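Local coordinates for protein 11S globulin subunit beta (Cucurbita maxima, PDB 2E9Q) that serves as a seed storage protein, laid down as a nutrient reservoir, at residues Ala336-Val341 against Ala405-Leu410. Numbering follows the deposited sequence.
Sequences APHYTV and AITNLL
In the C-terminal cupin barrel of this 11S globulin, Pro337-Val341 and Ile406-Leu410 are joined as an antiparallel strand pair, with Tyr339 opposite Asn408 as the hydrogen-bonded pair. Asn408 N donates to Tyr339 O (2.9 Å), and Tyr339 N returns a longer bond to Asn408 O (3.2 Å). Two further bonds extend the ladder, from Leu410 N to Pro337 O and from Val341 N to Ile406 O. Tyr339 and Asn408 lie side by side and point the same way. With chi1 of 65°, CG of Tyr339 sits between its own backbone N and carbonyl carbon, and Asn408 CB rests over one face of the ring, 4.1 Å from its centroid, in a CH-pi contact. Leu410 CD2 meets the ring edge at CD1 (4.2 Å), while Leu410 CB packs on Pro337 CG. Tyr339 OH is bonded to Gly142 O of the second subunit, whose Phe80 stacks on the ring; an alanine in place of Tyr339 would probably leave the Gly142 carbonyl without this mate and open a gap beside Asn408 CB. The other face carries His338, Thr340, Thr407 and Leu409. There the His338 ring is pinned by a nearly straight bond from ND1 to Ala336 O (2.7 Å), which lies in the ring plane, and Thr407 touches Arg447, a residue assigned to a magnesium site. Strand 407-409 borders one side of strand 334-340, whose His338 and Thr340 make backbone bonds to Val385 and Asn382 at and just before strand 384-390, while Pro101 of the second subunit packs on Ile406 and Asn408.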
ATOM      1  N   ALA A 336      -2.693   3.250  32.013  1.00 48.45           N
ATOM      2  CA  ALA A 336      -1.872   4.450  31.911  1.00 49.83           C
ATOM      3  C   ALA A 336      -1.999   5.149  30.560  1.00 55.42           C
ATOM      4  O   ALA A 336      -2.289   4.508  29.548  1.00 47.57           O
ATOM      5  CB  ALA A 336      -0.412   4.097  32.162  1.00 41.68           C
ATOM      6  N   PRO A 337      -1.798   6.484  30.536  1.00 54.11           N
ATOM      7  CA  PRO A 337      -1.887   7.229  29.280  1.00 52.60           C
ATOM      8  C   PRO A 337      -0.891   6.639  28.294  1.00 50.72           C
ATOM      9  O   PRO A 337       0.260   6.374  28.633  1.00 43.86           O
ATOM     10  CB  PRO A 337      -1.531   8.663  29.688  1.00 51.83           C
ATOM     11  CG  PRO A 337      -0.786   8.502  30.992  1.00 48.76           C
ATOM     12  CD  PRO A 337      -1.545   7.397  31.664  1.00 50.37           C
ATOM     13  N   HIS A 338      -1.345   6.436  27.069  1.00 46.16           N
ATOM     14  CA  HIS A 338      -0.490   5.853  26.054  1.00 52.39           C
ATOM     15  C   HIS A 338      -1.123   6.072  24.686  1.00 48.24           C
ATOM     16  O   HIS A 338      -2.265   6.507  24.575  1.00 45.89           O
ATOM     17  CB  HIS A 338      -0.400   4.351  26.277  1.00 44.93           C
ATOM     18  CG  HIS A 338      -1.702   3.656  26.054  1.00 37.87           C
ATOM     19  ND1 HIS A 338      -2.686   3.601  27.013  1.00 41.43           N
ATOM     20  CD2 HIS A 338      -2.223   3.073  24.947  1.00 48.49           C
ATOM     21  CE1 HIS A 338      -3.759   3.016  26.511  1.00 40.95           C
ATOM     22  NE2 HIS A 338      -3.504   2.686  25.260  1.00 39.68           N
ATOM     23  N   TYR A 339      -0.374   5.742  23.648  1.00 42.16           N
ATOM     24  CA  TYR A 339      -0.883   5.849  22.304  1.00 43.86           C
ATOM     25  C   TYR A 339      -0.247   4.731  21.497  1.00 39.93           C
ATOM     26  O   TYR A 339       0.807   4.211  21.864  1.00 42.18           O
ATOM     27  CB  TYR A 339      -0.537   7.214  21.702  1.00 34.10           C
ATOM     28  CG  TYR A 339       0.936   7.443  21.510  1.00 44.20           C
ATOM     29  CD1 TYR A 339       1.740   7.926  22.549  1.00 44.46           C
ATOM     30  CD2 TYR A 339       1.526   7.200  20.278  1.00 41.76           C
ATOM     31  CE1 TYR A 339       3.089   8.168  22.347  1.00 36.72           C
ATOM     32  CE2 TYR A 339       2.853   7.432  20.072  1.00 44.36           C
ATOM     33  CZ  TYR A 339       3.638   7.918  21.096  1.00 43.58           C
ATOM     34  OH  TYR A 339       4.971   8.158  20.828  1.00 41.68           O
ATOM     35  N   THR A 340      -0.893   4.340  20.410  1.00 44.07           N
ATOM     36  CA  THR A 340      -0.349   3.298  19.572  1.00 38.87           C
ATOM     37  C   THR A 340       0.339   3.992  18.427  1.00 43.39           C
ATOM     38  O   THR A 340      -0.265   4.779  17.700  1.00 38.89           O
ATOM     39  CB  THR A 340      -1.433   2.380  19.036  1.00 42.26           C
ATOM     40  OG1 THR A 340      -2.108   1.771  20.139  1.00 46.50           O
ATOM     41  CG2 THR A 340      -0.818   1.290  18.147  1.00 44.05           C
ATOM     42  N   VAL A 341       1.615   3.691  18.261  1.00 39.00           N
ATOM     43  CA  VAL A 341       2.380   4.337  17.231  1.00 38.37           C
ATOM     44  C   VAL A 341       2.126   3.859  15.820  1.00 48.05           C
ATOM     45  O   VAL A 341       2.312   4.621  14.875  1.00 45.43           O
ATOM     46  CB  VAL A 341       3.904   4.245  17.536  1.00 50.87           C
ATOM     47  CG1 VAL A 341       4.134   3.578  18.900  1.00 42.46           C
ATOM     48  CG2 VAL A 341       4.634   3.499  16.428  1.00 35.49           C
ATOM     49  N   ALA A 405       0.668  -4.168  16.802  1.00 39.81           N
ATOM     50  CA  ALA A 405       0.419  -2.874  17.431  1.00 49.39           C
ATOM     51  C   ALA A 405       1.408  -2.558  18.551  1.00 45.85           C
ATOM     52  O   ALA A 405       1.584  -3.334  19.480  1.00 48.04           O
ATOM     53  CB  ALA A 405      -1.002  -2.829  17.976  1.00 41.52           C
ATOM     54  N   ILE A 406       2.046  -1.405  18.461  1.00 48.56           N
ATOM     55  CA  ILE A 406       3.006  -1.001  19.474  1.00 53.58           C
ATOM     56  C   ILE A 406       2.470   0.174  20.281  1.00 60.67           C
ATOM     57  O   ILE A 406       2.122   1.221  19.714  1.00 56.63           O
ATOM     58  CB  ILE A 406       4.322  -0.554  18.845  1.00 49.18           C
ATOM     59  CG1 ILE A 406       4.895  -1.667  17.970  1.00 56.10           C
ATOM     60  CG2 ILE A 406       5.290  -0.133  19.948  1.00 50.48           C
ATOM     61  CD1 ILE A 406       6.009  -1.199  17.037  1.00 46.55           C
ATOM     62  N   THR A 407       2.411   0.010  21.599  1.00 53.51           N
ATOM     63  CA  THR A 407       1.929   1.082  22.453  1.00 54.29           C
ATOM     64  C   THR A 407       3.057   1.716  23.266  1.00 62.64           C
ATOM     65  O   THR A 407       3.860   1.018  23.899  1.00 54.40           O
ATOM     66  CB  THR A 407       0.831   0.594  23.424  1.00 55.30           C
ATOM     67  OG1 THR A 407       1.208   0.907  24.772  1.00 62.43           O
ATOM     68  CG2 THR A 407       0.617  -0.892  23.292  1.00 55.90           C
ATOM     69  N   ASN A 408       3.125   3.044  23.216  1.00 50.75           N
ATOM     70  CA  ASN A 408       4.115   3.794  23.971  1.00 55.16           C
ATOM     71  C   ASN A 408       3.422   4.365  25.201  1.00 57.61           C
ATOM     72  O   ASN A 408       2.364   4.996  25.092  1.00 58.88           O
ATOM     73  CB  ASN A 408       4.684   4.947  23.139  1.00 59.79           C
ATOM     74  CG  ASN A 408       5.865   4.535  22.303  1.00 61.47           C
ATOM     75  OD1 ASN A 408       6.539   5.374  21.704  1.00 60.29           O
ATOM     76  ND2 ASN A 408       6.128   3.234  22.252  1.00 59.36           N
ATOM     77  N   LEU A 409       4.009   4.141  26.370  1.00 48.96           N
ATOM     78  CA  LEU A 409       3.436   4.655  27.602  1.00 52.67           C
ATOM     79  C   LEU A 409       4.000   6.035  27.892  1.00 46.43           C
ATOM     80  O   LEU A 409       5.156   6.319  27.581  1.00 51.21           O
ATOM     81  CB  LEU A 409       3.746   3.719  28.769  1.00 64.27           C
ATOM     82  CG  LEU A 409       2.982   2.395  28.795  1.00 66.93           C
ATOM     83  CD1 LEU A 409       3.332   1.567  27.568  1.00 76.23           C
ATOM     84  CD2 LEU A 409       3.339   1.638  30.069  1.00 77.94           C
ATOM     85  N   LEU A 410       3.180   6.897  28.476  1.00 54.35           N
ATOM     86  CA  LEU A 410       3.642   8.241  28.787  1.00 63.53           C
ATOM     87  C   LEU A 410       4.316   8.290  30.145  1.00 58.71           C
ATOM     88  O   LEU A 410       5.261   9.057  30.339  1.00 69.31           O
ATOM     89  CB  LEU A 410       2.488   9.249  28.736  1.00 60.65           C
ATOM     90  CG  LEU A 410       2.016   9.689  27.346  1.00 64.69           C
ATOM     91  CD1 LEU A 410       3.231  10.009  26.484  1.00 63.68           C
ATOM     92  CD2 LEU A 410       1.196   8.599  26.696  1.00 72.28           C
TER